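Dual specificity protein phosphatase 12 (Homo sapiens, PDB 4KI9) removes phosphate from phosphotyrosine and from phosphoserine or phosphothreonine residues of proteins, a reaction carried out by the catalytic domain described here. Local coordinates at residues P55-K59 / V93-V97; V97-T101 / A115-L119; I27-V33 / R83-S89; M105-P111 / Y139-E145. The protein carries 2 engineered substitutions. One frame throughout, in Å; residues are numbered along the deposited sequence.

How the interactions relate
Helix 95-108 takes part in three of the four contacts. Interaction 1 holds its N-terminal end, interaction 2 its first turns and interaction 4 its C-terminal end. Interaction 3 pairs two strands of the sheet, and V87 packs on I99 and I100 of that helix. Interactions 2 and 3 are buried; 1 and 4 are partly buried. Their chemistry differs accordingly. Interaction 1 is polar and lines one part of a phosphate-ion site. Interaction 3 is a ladder of backbone hydrogen bonds leading to S89, which binds the same ion. Interaction 2 is apolar. Interaction 4 is largely van der Waals packing around Y144, about 21 Å centre to centre from interaction 3.

Interaction 1 of 4, residues P55-K59 / V93-V97; sequences PALDK and VSRSV. With PO4 (phosphate ion), chain B.
R95 lays one face of its guanidinium over CB of D58, with D58 CB 3.6 Å from R95 NE. The CA atoms of these residues are 6.2 Å apart, the nearest pair across the segments. With chi1 m, chi2 t and chi3 m, R95 turns NE and NH2 to a phosphate ion, probably from the crystallisation liquor, while NH1 donates to A56 O at 2.8 Å. D58 (chi1 t) is the centre of an inverse gamma turn (phi -82°, psi 67°). D58 OD1 accepts a 2.6 Å hydrogen bond from S94 OG. S94 is the N-cap residue of helix 95-108, but its side chain makes no capping bond. V93, S94 and R95 end the phosphate-binding P-loop and belong to the substrate-binding site. Segment 55-59, irregular from A56 onward, is a separate loop that brings D58 there, a place consistent with the family's general-acid aspartate. V93 N and S94 N each donate to PO4 O3 at 2.9 Å. R95 N and R95 NE reach PO4 O2 at 2.9 and 2.7 Å, and R95 NH2 reaches PO4 O1 at 2.8 Å. D58 OD2 lies 2.8 Å from PO4 O4. N129 also hydrogen-bonds D58 OD1 and S94 OG.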
loop_
_atom_site.group_PDB
_atom_site.type_symbol
_atom_site.label_atom_id
_atom_site.label_comp_id
_atom_site.label_asym_id
_atom_site.label_seq_id
_atom_site.Cartn_x
_atom_site.Cartn_y
_atom_site.Cartn_z
ATOM N N PRO A 55 -4.515 3.417 -9.450
ATOM C CA PRO A 55 -4.965 2.414 -10.424
ATOM C C PRO A 55 -3.842 1.446 -10.704
ATOM O O PRO A 55 -2.739 1.869 -11.036
ATOM C CB PRO A 55 -5.307 3.243 -11.670
ATOM C CG PRO A 55 -4.497 4.498 -11.523
ATOM C CD PRO A 55 -4.436 4.769 -10.037
ATOM N N ALA A 56 -4.118 0.162 -10.533
ATOM C CA ALA A 56 -3.083 -0.849 -10.647
ATOM C C ALA A 56 -3.708 -2.227 -10.773
ATOM O O ALA A 56 -4.669 -2.553 -10.074
ATOM C CB ALA A 56 -2.172 -0.806 -9.438
ATOM N N LEU A 57 -3.154 -3.029 -11.671
ATOM C CA LEU A 57 -3.529 -4.423 -11.776
ATOM C C LEU A 57 -2.588 -5.238 -10.900
ATOM O O LEU A 57 -1.446 -4.830 -10.635
ATOM C CB LEU A 57 -3.434 -4.891 -13.227
ATOM C CG LEU A 57 -4.345 -4.217 -14.261
ATOM C CD1 LEU A 57 -3.960 -4.648 -15.672
ATOM C CD2 LEU A 57 -5.805 -4.541 -13.999
ATOM N N ASP A 58 -3.069 -6.384 -10.434
ATOM C CA ASP A 58 -2.245 -7.258 -9.614
ATOM C C ASP A 58 -1.332 -8.111 -10.489
ATOM O O ASP A 58 -1.492 -9.335 -10.557
ATOM C CB ASP A 58 -3.110 -8.159 -8.737
ATOM C CG ASP A 58 -2.293 -8.922 -7.719
ATOM O OD1 ASP A 58 -1.113 -8.557 -7.501
ATOM O OD2 ASP A 58 -2.832 -9.879 -7.135
ATOM N N LYS A 59 -0.389 -7.466 -11.167
ATOM C CA LYS A 59 0.542 -8.175 -12.054
ATOM C C LYS A 59 1.967 -7.747 -11.735
ATOM O O LYS A 59 2.191 -6.603 -11.339
ATOM C CB LYS A 59 0.227 -7.862 -13.518
ATOM C CG LYS A 59 -1.155 -8.307 -13.982
ATOM C CD LYS A 59 -1.386 -7.966 -15.451
ATOM C CE LYS A 59 -2.728 -8.506 -15.960
ATOM N NZ LYS A 59 -3.067 -8.022 -17.341
ATOM N N VAL A 93 -4.700 -9.192 -0.577
ATOM C CA VAL A 93 -3.596 -10.156 -0.538
ATOM C C VAL A 93 -2.272 -9.664 -1.158
ATOM O O VAL A 93 -1.190 -10.029 -0.692
ATOM C CB VAL A 93 -4.044 -11.487 -1.205
ATOM C CG1 VAL A 93 -2.864 -12.289 -1.708
ATOM C CG2 VAL A 93 -4.891 -12.296 -0.239
ATOM N N SER A 94 -2.353 -8.813 -2.179
ATOM C CA SER A 94 -1.165 -8.425 -2.945
ATOM C C SER A 94 -0.968 -6.903 -3.065
ATOM O O SER A 94 -0.042 -6.352 -2.492
ATOM C CB SER A 94 -1.198 -9.062 -4.331
ATOM O OG SER A 94 -0.064 -8.694 -5.096
ATOM N N ARG A 95 -1.832 -6.229 -3.809
ATOM C CA ARG A 95 -1.675 -4.782 -4.013
ATOM C C ARG A 95 -1.730 -3.975 -2.704
ATOM O O ARG A 95 -0.877 -3.123 -2.440
ATOM C CB ARG A 95 -2.721 -4.270 -5.003
ATOM C CG ARG A 95 -2.465 -4.661 -6.466
ATOM C CD ARG A 95 -3.701 -4.394 -7.343
ATOM N NE ARG A 95 -4.745 -5.394 -7.128
ATOM C CZ ARG A 95 -5.832 -5.532 -7.885
ATOM N NH1 ARG A 95 -6.027 -4.733 -8.923
ATOM N NH2 ARG A 95 -6.722 -6.483 -7.607
ATOM N N SER A 96 -2.729 -4.250 -1.876
ATOM C CA SER A 96 -2.876 -3.520 -0.621
ATOM C C SER A 96 -1.753 -3.916 0.339
ATOM O O SER A 96 -1.214 -3.081 1.057
ATOM C CB SER A 96 -4.237 -3.830 -0.013
ATOM O OG SER A 96 -4.407 -5.235 0.078
ATOM N N VAL A 97 -1.397 -5.199 0.331
ATOM C CA VAL A 97 -0.284 -5.704 1.125
ATOM C C VAL A 97 1.044 -5.014 0.787
ATOM O O VAL A 97 1.794 -4.637 1.681
ATOM C CB VAL A 97 -0.146 -7.245 0.960
ATOM C CG1 VAL A 97 1.161 -7.734 1.540
ATOM C CG2 VAL A 97 -1.326 -7.948 1.630
HETATM P P PO4 B . -5.053 -8.152 -4.673
HETATM O O1 PO4 B . -6.441 -7.823 -5.173
HETATM O O2 PO4 B . -4.045 -7.249 -5.333
HETATM O O3 PO4 B . -4.988 -8.035 -3.171
HETATM O O4 PO4 B . -4.709 -9.570 -5.077
#

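Interaction 2 of 4, residues V97-T101 / A115-L119; sequences VAIIT and AYEKL
L119 and T101 bury the most surface in this contact between helices 95-108 and 112-122. Both segments are helical throughout. Their axes approach to 9.7 Å, and their N-to-C directions make an angle of 125°. The nearest CA pair is T101 and Y116, at 5.7 Å. L119 CD1 lies 3.7 Å from V97 CG1, 3.8 Å from I100 CG2 and 3.3 Å from T101 OG1. T101 has chi1 m. Its OG1 donates to V97 O at 2.8 Å within its own helix, while T101 CG2 meets A115 CB at 3.8 Å. V97 (chi1 t) places CG1 3.7 Å from Y116 CE1. Y116 has chi1 t, and its OH hydrogen-bonds to the backbone N of M128. F10 of strand 8-11 touches V97, I100 and L119, so this is part of the helical layer beside the sheet. T101 OG1 bonds within its own helix, so what the two segments share is van der Waals contact among V97, I100, T101, A115, Y116 and L119.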
loop_
_atom_site.group_PDB
_atom_site.type_symbol
_atom_site.label_atom_id
_atom_site.label_comp_id
_atom_site.label_asym_id
_atom_site.label_seq_id
_atom_site.Cartn_x
_atom_site.Cartn_y
_atom_site.Cartn_z
ATOM N N VAL A 97 -1.397 -5.199 0.331
ATOM C CA VAL A 97 -0.284 -5.704 1.125
ATOM C C VAL A 97 1.044 -5.014 0.787
ATOM O O VAL A 97 1.794 -4.637 1.681
ATOM C CB VAL A 97 -0.146 -7.245 0.960
ATOM C CG1 VAL A 97 1.161 -7.734 1.540
ATOM C CG2 VAL A 97 -1.326 -7.948 1.630
ATOM N N ALA A 98 1.328 -4.841 -0.502
ATOM C CA ALA A 98 2.521 -4.102 -0.927
ATOM C C ALA A 98 2.529 -2.652 -0.407
ATOM O O ALA A 98 3.555 -2.148 0.077
ATOM C CB ALA A 98 2.646 -4.127 -2.447
ATOM N N ILE A 99 1.386 -1.983 -0.495
ATOM C CA ILE A 99 1.299 -0.595 -0.033
ATOM C C ILE A 99 1.535 -0.501 1.470
ATOM O O ILE A 99 2.279 0.359 1.939
ATOM C CB ILE A 99 -0.070 0.044 -0.379
ATOM C CG1 ILE A 99 -0.240 0.165 -1.894
ATOM C CG2 ILE A 99 -0.223 1.419 0.271
ATOM C CD1 ILE A 99 0.881 0.924 -2.598
ATOM N N ILE A 100 0.882 -1.368 2.234
ATOM C CA ILE A 100 1.082 -1.370 3.686
ATOM C C ILE A 100 2.548 -1.615 4.029
ATOM O O ILE A 100 3.127 -0.922 4.872
ATOM C CB ILE A 100 0.218 -2.449 4.367
ATOM C CG1 ILE A 100 -1.257 -2.095 4.225
ATOM C CG2 ILE A 100 0.579 -2.569 5.848
ATOM C CD1 ILE A 100 -1.630 -0.821 4.974
ATOM N N THR A 101 3.145 -2.599 3.359
ATOM C CA THR A 101 4.545 -2.929 3.592
ATOM C C THR A 101 5.427 -1.710 3.322
ATOM O O THR A 101 6.313 -1.388 4.122
ATOM C CB THR A 101 5.001 -4.137 2.757
ATOM O OG1 THR A 101 4.135 -5.253 3.022
ATOM C CG2 THR A 101 6.451 -4.536 3.115
ATOM N N ALA A 115 9.594 -5.822 7.362
ATOM C CA ALA A 115 8.248 -5.250 7.315
ATOM C C ALA A 115 7.238 -6.276 6.821
ATOM O O ALA A 115 6.166 -6.418 7.387
ATOM C CB ALA A 115 8.220 -4.013 6.426
ATOM N N TYR A 116 7.597 -7.002 5.770
ATOM C CA TYR A 116 6.693 -7.958 5.158
ATOM C C TYR A 116 6.437 -9.114 6.136
ATOM O O TYR A 116 5.333 -9.653 6.206
ATOM C CB TYR A 116 7.309 -8.474 3.859
ATOM C CG TYR A 116 6.384 -9.269 2.972
ATOM C CD1 TYR A 116 5.003 -9.108 3.035
ATOM C CD2 TYR A 116 6.894 -10.195 2.078
ATOM C CE1 TYR A 116 4.159 -9.853 2.209
ATOM C CE2 TYR A 116 6.067 -10.934 1.258
ATOM C CZ TYR A 116 4.704 -10.758 1.325
ATOM O OH TYR A 116 3.903 -11.513 0.501
ATOM N N GLU A 117 7.465 -9.475 6.900
ATOM C CA GLU A 117 7.353 -10.528 7.908
ATOM C C GLU A 117 6.284 -10.169 8.943
ATOM O O GLU A 117 5.510 -11.023 9.375
ATOM C CB GLU A 117 8.711 -10.754 8.578
ATOM C CG GLU A 117 8.716 -11.713 9.750
ATOM C CD GLU A 117 10.024 -11.652 10.517
ATOM O OE1 GLU A 117 11.094 -11.631 9.870
ATOM O OE2 GLU A 117 9.983 -11.606 11.764
ATOM N N LYS A 118 6.228 -8.892 9.312
ATOM C CA LYS A 118 5.225 -8.410 10.251
ATOM C C LYS A 118 3.811 -8.596 9.720
ATOM O O LYS A 118 2.914 -9.003 10.454
ATOM C CB LYS A 118 5.457 -6.937 10.582
ATOM C CG LYS A 118 6.525 -6.695 11.624
ATOM C CD LYS A 118 6.694 -5.203 11.898
ATOM C CE LYS A 118 7.593 -4.967 13.104
ATOM N NZ LYS A 118 8.101 -3.567 13.188
ATOM N N LEU A 119 3.611 -8.287 8.445
ATOM C CA LEU A 119 2.302 -8.442 7.824
ATOM C C LEU A 119 1.894 -9.902 7.709
ATOM O O LEU A 119 0.724 -10.246 7.882
ATOM C CB LEU A 119 2.297 -7.831 6.426
ATOM C CG LEU A 119 1.710 -6.435 6.283
ATOM C CD1 LEU A 119 1.492 -6.130 4.818
ATOM C CD2 LEU A 119 0.409 -6.339 7.053
#

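Interaction 3 of 4, residues I27-V33 / R83-S89; sequences ITAVLTV and RAVLVHS. Engineered in segment 83-89: S89 (natural residue Cys). With PO4 (phosphate ion), chain B.
The catalytic P-loop of the phosphatase begins where this strand pair ends, at S89. Strands 27-34 and 84-88 run parallel. Their short axes approach to 4.7 Å at an angle of 17°. The register pairs A29 with V85, V30 with L86, L31 with V87 and T32 with H88. Backbone bonds alternate across the pair: L86 N to A29 O 2.9 Å, L31 N to L86 O 2.8 Å, H88 N to L31 O 2.9 Å, and V33 N to H88 O 2.9 Å. At the start, T28 N donates to A84 O at 3.1 Å. One water joins T28 OG1 (2.9 Å) and A84 N (2.8 Å). These are adjacent inner strands of the five-stranded mixed sheet. A29, V85, L31 and V87 share the face covered by helix 68-80, and V87 also touches helix 95-108. V30, L86, T32 and H88 lie on the other face. There H88 (chi1 p) brings NE2 2.7 Å from T32 OG1 in a hydrogen bond, while H88 ND1 donates to S89 O at 3.1 Å. S89 is engineered; the natural residue is cysteine, the predicted phosphocysteine nucleophile. S89 OG donates to PO4 O3 at 2.7 Å.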
loop_
_atom_site.group_PDB
_atom_site.type_symbol
_atom_site.label_atom_id
_atom_site.label_comp_id
_atom_site.label_asym_id
_atom_site.label_seq_id
_atom_site.Cartn_x
_atom_site.Cartn_y
_atom_site.Cartn_z
ATOM N N ILE A 27 -13.062 4.892 10.287
ATOM C CA ILE A 27 -12.186 5.129 9.135
ATOM C C ILE A 27 -12.701 6.295 8.284
ATOM O O ILE A 27 -13.852 6.300 7.867
ATOM C CB ILE A 27 -12.022 3.859 8.303
ATOM C CG1 ILE A 27 -11.143 2.867 9.073
ATOM C CG2 ILE A 27 -11.400 4.165 6.925
ATOM C CD1 ILE A 27 -11.153 1.503 8.503
ATOM N N THR A 28 -11.855 7.297 8.055
ATOM C CA THR A 28 -12.260 8.445 7.252
ATOM C C THR A 28 -11.263 8.740 6.140
ATOM O O THR A 28 -11.354 9.773 5.482
ATOM C CB THR A 28 -12.458 9.715 8.094
ATOM O OG1 THR A 28 -11.237 10.036 8.776
ATOM C CG2 THR A 28 -13.596 9.527 9.101
ATOM N N ALA A 29 -10.320 7.826 5.936
ATOM C CA ALA A 29 -9.372 7.930 4.830
ATOM C C ALA A 29 -9.214 6.566 4.181
ATOM O O ALA A 29 -8.921 5.579 4.854
ATOM C CB ALA A 29 -8.029 8.473 5.308
ATOM N N VAL A 30 -9.429 6.498 2.871
ATOM C CA VAL A 30 -9.404 5.216 2.185
ATOM C C VAL A 30 -8.511 5.272 0.968
ATOM O O VAL A 30 -8.720 6.095 0.073
ATOM C CB VAL A 30 -10.824 4.762 1.766
ATOM C CG1 VAL A 30 -10.748 3.460 0.956
ATOM C CG2 VAL A 30 -11.718 4.577 2.996
ATOM N N LEU A 31 -7.498 4.413 0.952
ATOM C CA LEU A 31 -6.632 4.291 -0.206
ATOM C C LEU A 31 -7.044 3.034 -0.938
ATOM O O LEU A 31 -6.900 1.925 -0.422
ATOM C CB LEU A 31 -5.162 4.197 0.210
ATOM C CG LEU A 31 -4.117 4.382 -0.909
ATOM C CD1 LEU A 31 -2.764 4.671 -0.270
ATOM C CD2 LEU A 31 -3.981 3.158 -1.815
ATOM N N THR A 32 -7.563 3.225 -2.141
ATOM C CA THR A 32 -7.906 2.125 -3.032
ATOM C C THR A 32 -6.753 1.875 -4.008
ATOM O O THR A 32 -6.349 2.769 -4.750
ATOM C CB THR A 32 -9.178 2.454 -3.834
ATOM O OG1 THR A 32 -10.260 2.741 -2.931
ATOM C CG2 THR A 32 -9.554 1.305 -4.763
ATOM N N VAL A 33 -6.204 0.663 -3.987
ATOM C CA VAL A 33 -5.219 0.274 -4.986
ATOM C C VAL A 33 -5.789 -0.935 -5.726
ATOM O O VAL A 33 -5.784 -2.050 -5.219
ATOM C CB VAL A 33 -3.808 0.027 -4.359
ATOM C CG1 VAL A 33 -3.891 -0.877 -3.120
ATOM C CG2 VAL A 33 -2.839 -0.530 -5.397
ATOM N N ARG A 83 -6.536 10.460 11.798
ATOM C CA ARG A 83 -7.582 9.757 11.050
ATOM C C ARG A 83 -7.257 8.267 10.930
ATOM O O ARG A 83 -6.094 7.891 10.743
ATOM C CB ARG A 83 -7.757 10.368 9.650
ATOM C CG ARG A 83 -8.121 11.838 9.676
ATOM C CD ARG A 83 -8.172 12.476 8.285
ATOM N NE ARG A 83 -8.356 13.918 8.436
ATOM C CZ ARG A 83 -7.516 14.852 7.992
ATOM N NH1 ARG A 83 -7.787 16.132 8.217
ATOM N NH2 ARG A 83 -6.422 14.520 7.319
ATOM N N ALA A 84 -8.273 7.413 11.050
ATOM C CA ALA A 84 -8.084 5.982 10.771
ATOM C C ALA A 84 -8.130 5.733 9.270
ATOM O O ALA A 84 -8.972 6.302 8.558
ATOM C CB ALA A 84 -9.133 5.138 11.473
ATOM N N VAL A 85 -7.238 4.866 8.803
ATOM C CA VAL A 85 -7.027 4.637 7.379
ATOM C C VAL A 85 -7.310 3.187 6.968
ATOM O O VAL A 85 -6.901 2.246 7.650
ATOM C CB VAL A 85 -5.556 4.954 7.006
ATOM C CG1 VAL A 85 -5.265 4.583 5.558
ATOM C CG2 VAL A 85 -5.262 6.407 7.246
ATOM N N LEU A 86 -8.012 3.014 5.850
ATOM C CA LEU A 86 -8.155 1.701 5.221
ATOM C C LEU A 86 -7.387 1.695 3.907
ATOM O O LEU A 86 -7.553 2.598 3.085
ATOM C CB LEU A 86 -9.631 1.402 4.941
ATOM C CG LEU A 86 -9.878 0.129 4.106
ATOM C CD1 LEU A 86 -9.401 -1.137 4.836
ATOM C CD2 LEU A 86 -11.345 0.002 3.695
ATOM N N VAL A 87 -6.534 0.695 3.715
ATOM C CA VAL A 87 -5.898 0.470 2.414
ATOM C C VAL A 87 -6.486 -0.814 1.873
ATOM O O VAL A 87 -6.391 -1.862 2.522
ATOM C CB VAL A 87 -4.372 0.265 2.530
ATOM C CG1 VAL A 87 -3.778 -0.023 1.151
ATOM C CG2 VAL A 87 -3.710 1.484 3.155
ATOM N N HIS A 88 -7.126 -0.759 0.713
ATOM C CA HIS A 88 -7.740 -1.981 0.186
ATOM C C HIS A 88 -7.452 -2.233 -1.286
ATOM O O HIS A 88 -7.260 -1.296 -2.072
ATOM C CB HIS A 88 -9.258 -1.980 0.412
ATOM C CG HIS A 88 -10.013 -1.162 -0.591
ATOM N ND1 HIS A 88 -10.583 -1.712 -1.714
ATOM C CD2 HIS A 88 -10.281 0.166 -0.644
ATOM C CE1 HIS A 88 -11.178 -0.762 -2.417
ATOM N NE2 HIS A 88 -11.010 0.386 -1.788
ATOM N N SER A 89 -7.425 -3.517 -1.640
ATOM C CA SER A 89 -7.360 -3.966 -3.022
ATOM C C SER A 89 -8.619 -4.795 -3.318
ATOM O O SER A 89 -9.668 -4.549 -2.730
ATOM C CB SER A 89 -6.092 -4.794 -3.239
ATOM O OG SER A 89 -5.892 -5.729 -2.187
HETATM P P PO4 B . -5.053 -8.152 -4.673
HETATM O O1 PO4 B . -6.441 -7.823 -5.173
HETATM O O2 PO4 B . -4.045 -7.249 -5.333
HETATM O O3 PO4 B . -4.988 -8.035 -3.171
HETATM O O4 PO4 B . -4.709 -9.570 -5.077
HETATM O O HOH W 1 -10.752 8.767 11.337
#

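Interaction 4 of 4, residues M105-P111 / Y139-E145; sequences MKTDQLP and YQAMGYE
Both segments run from the end of a helix into a turn. Helix 95-108 is left at Q109, which has positive phi (52°), and L110 N bonds back to M105 O at 2.9 Å. Helix 130-141 finishes in a Schellman motif at G143 (phi 94°). There Y144 N donates to Y139 O at 2.8 Å, and G143 N to Q140 O at 2.7 Å. A side chain at G143 would clash with the carbonyl before it. Y144 also has positive phi (59°), and its CA is 5.3 Å from that of K106. With chi1 m, its ring packs against the end of helix 95-108 and the turn that follows it. M105 O (3.8 Å from Y144 CD1) and Q109 CA lie over one ring face. The contact joins the C-terminal ends of two phosphatase-domain helices, away from the active site. Y144 OH reaches L110 C and P111 N, each at 3.1 Å, without a hydrogen bond. M105 CE packs 3.8 Å from Y144 CE1 and 4.2 Å from Y139 CD2, at the Y139 ring edge. The extended K106 puts CD 3.3 Å from Y139 OH. K106 NZ forms a salt bridge with D69, and Y139 OH hydrogen-bonds the same carboxylate.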
loop_
_atom_site.group_PDB
_atom_site.type_symbol
_atom_site.label_atom_id
_atom_site.label_comp_id
_atom_site.label_asym_id
_atom_site.label_seq_id
_atom_site.Cartn_x
_atom_site.Cartn_y
_atom_site.Cartn_z
ATOM N N MET A 105 7.817 0.094 5.911
ATOM C CA MET A 105 9.217 0.293 5.552
ATOM C C MET A 105 9.665 1.746 5.721
ATOM O O MET A 105 10.676 2.025 6.365
ATOM C CB MET A 105 9.473 -0.156 4.102
ATOM C CG MET A 105 9.397 -1.667 3.881
ATOM S SD MET A 105 9.450 -2.109 2.140
ATOM C CE MET A 105 11.078 -1.511 1.690
ATOM N N LYS A 106 8.929 2.675 5.129
ATOM C CA LYS A 106 9.356 4.071 5.132
ATOM C C LYS A 106 9.232 4.731 6.501
ATOM O O LYS A 106 10.163 5.406 6.945
ATOM C CB LYS A 106 8.611 4.874 4.058
ATOM C CG LYS A 106 9.168 6.274 3.863
ATOM C CD LYS A 106 8.531 6.994 2.679
ATOM C CE LYS A 106 9.341 8.238 2.337
ATOM N NZ LYS A 106 8.973 8.836 1.027
ATOM N N THR A 107 8.106 4.535 7.183
ATOM C CA THR A 107 7.915 5.167 8.494
ATOM C C THR A 107 8.906 4.651 9.542
ATOM O O THR A 107 9.493 5.432 10.293
ATOM C CB THR A 107 6.474 5.037 9.030
ATOM O OG1 THR A 107 6.072 3.661 9.046
ATOM C CG2 THR A 107 5.508 5.836 8.170
ATOM N N ASP A 108 9.105 3.338 9.568
ATOM C CA ASP A 108 9.991 2.723 10.543
ATOM C C ASP A 108 11.436 2.572 10.058
ATOM O O ASP A 108 12.296 2.120 10.822
ATOM C CB ASP A 108 9.464 1.342 10.942
ATOM C CG ASP A 108 8.119 1.400 11.626
ATOM O OD1 ASP A 108 7.460 0.345 11.722
ATOM O OD2 ASP A 108 7.711 2.494 12.058
ATOM N N GLN A 109 11.703 2.940 8.807
ATOM C CA GLN A 109 13.017 2.718 8.204
ATOM C C GLN A 109 13.395 1.256 8.383
ATOM O O GLN A 109 14.450 0.942 8.932
ATOM C CB GLN A 109 14.081 3.617 8.842
ATOM C CG GLN A 109 13.716 5.087 8.860
ATOM C CD GLN A 109 14.603 5.921 7.962
ATOM O OE1 GLN A 109 14.871 5.556 6.818
ATOM N NE2 GLN A 109 15.060 7.054 8.476
ATOM N N LEU A 110 12.506 0.367 7.955
ATOM C CA LEU A 110 12.662 -1.075 8.163
ATOM C C LEU A 110 12.909 -1.747 6.823
ATOM O O LEU A 110 12.202 -1.460 5.859
ATOM C CB LEU A 110 11.356 -1.650 8.698
ATOM C CG LEU A 110 11.093 -2.053 10.139
ATOM C CD1 LEU A 110 9.758 -2.780 10.186
ATOM C CD2 LEU A 110 12.201 -2.939 10.682
ATOM N N PRO A 111 13.888 -2.664 6.755
ATOM C CA PRO A 111 14.088 -3.416 5.512
ATOM C C PRO A 111 12.843 -4.187 5.064
ATOM O O PRO A 111 12.016 -4.574 5.894
ATOM C CB PRO A 111 15.213 -4.400 5.876
ATOM C CG PRO A 111 15.976 -3.702 6.937
ATOM C CD PRO A 111 14.959 -2.920 7.738
ATOM N N TYR A 139 12.851 0.024 -3.637
ATOM C CA TYR A 139 12.446 1.099 -2.729
ATOM C C TYR A 139 13.408 1.225 -1.539
ATOM O O TYR A 139 13.877 2.313 -1.239
ATOM C CB TYR A 139 11.027 0.819 -2.234
ATOM C CG TYR A 139 10.261 1.986 -1.618
ATOM C CD1 TYR A 139 10.124 3.199 -2.292
ATOM C CD2 TYR A 139 9.608 1.833 -0.398
ATOM C CE1 TYR A 139 9.380 4.248 -1.747
ATOM C CE2 TYR A 139 8.865 2.876 0.162
ATOM C CZ TYR A 139 8.747 4.070 -0.524
ATOM O OH TYR A 139 8.011 5.098 0.017
ATOM N N GLN A 140 13.699 0.111 -0.872
ATOM C CA GLN A 140 14.691 0.085 0.206
ATOM C C GLN A 140 16.074 0.516 -0.307
ATOM O O GLN A 140 16.728 1.394 0.271
ATOM C CB GLN A 140 14.774 -1.321 0.818
ATOM C CG GLN A 140 15.866 -1.497 1.885
ATOM C CD GLN A 140 15.925 -2.917 2.426
ATOM O OE1 GLN A 140 14.956 -3.672 2.322
ATOM N NE2 GLN A 140 17.067 -3.287 3.008
ATOM N N ALA A 141 16.512 -0.096 -1.401
ATOM C CA ALA A 141 17.823 0.215 -1.966
ATOM C C ALA A 141 17.966 1.701 -2.307
ATOM O O ALA A 141 19.065 2.241 -2.266
ATOM C CB ALA A 141 18.100 -0.652 -3.200
ATOM N N MET A 142 16.856 2.361 -2.633
ATOM C CA MET A 142 16.867 3.805 -2.900
ATOM C C MET A 142 16.778 4.665 -1.625
ATOM O O MET A 142 16.795 5.892 -1.686
ATOM C CB MET A 142 15.740 4.185 -3.874
ATOM C CG MET A 142 15.958 3.721 -5.327
ATOM S SD MET A 142 14.660 4.309 -6.469
ATOM C CE MET A 142 13.275 3.328 -5.906
ATOM N N GLY A 143 16.683 4.026 -0.469
ATOM C CA GLY A 143 16.608 4.769 0.775
ATOM C C GLY A 143 15.183 5.013 1.223
ATOM O O GLY A 143 14.899 6.006 1.897
ATOM N N TYR A 144 14.293 4.089 0.868
ATOM C CA TYR A 144 12.861 4.191 1.177
ATOM C C TYR A 144 12.272 5.444 0.562
ATOM O O TYR A 144 11.545 6.191 1.211
ATOM C CB TYR A 144 12.605 4.153 2.692
ATOM C CG TYR A 144 13.276 2.993 3.379
ATOM C CD1 TYR A 144 12.815 1.702 3.199
ATOM C CD2 TYR A 144 14.383 3.185 4.208
ATOM C CE1 TYR A 144 13.441 0.627 3.824
ATOM C CE2 TYR A 144 15.014 2.123 4.828
ATOM C CZ TYR A 144 14.538 0.847 4.637
ATOM O OH TYR A 144 15.153 -0.219 5.253
ATOM N N GLU A 145 12.602 5.662 -0.702
ATOM C CA GLU A 145 12.146 6.819 -1.463
ATOM C C GLU A 145 12.033 6.392 -2.912
ATOM O O GLU A 145 12.687 5.434 -3.314
ATOM C CB GLU A 145 13.191 7.920 -1.396
ATOM C CG GLU A 145 12.776 9.119 -0.593
ATOM C CD GLU A 145 13.771 10.252 -0.727
ATOM O OE1 GLU A 145 14.770 10.062 -1.460
ATOM O OE2 GLU A 145 13.551 11.319 -0.110
#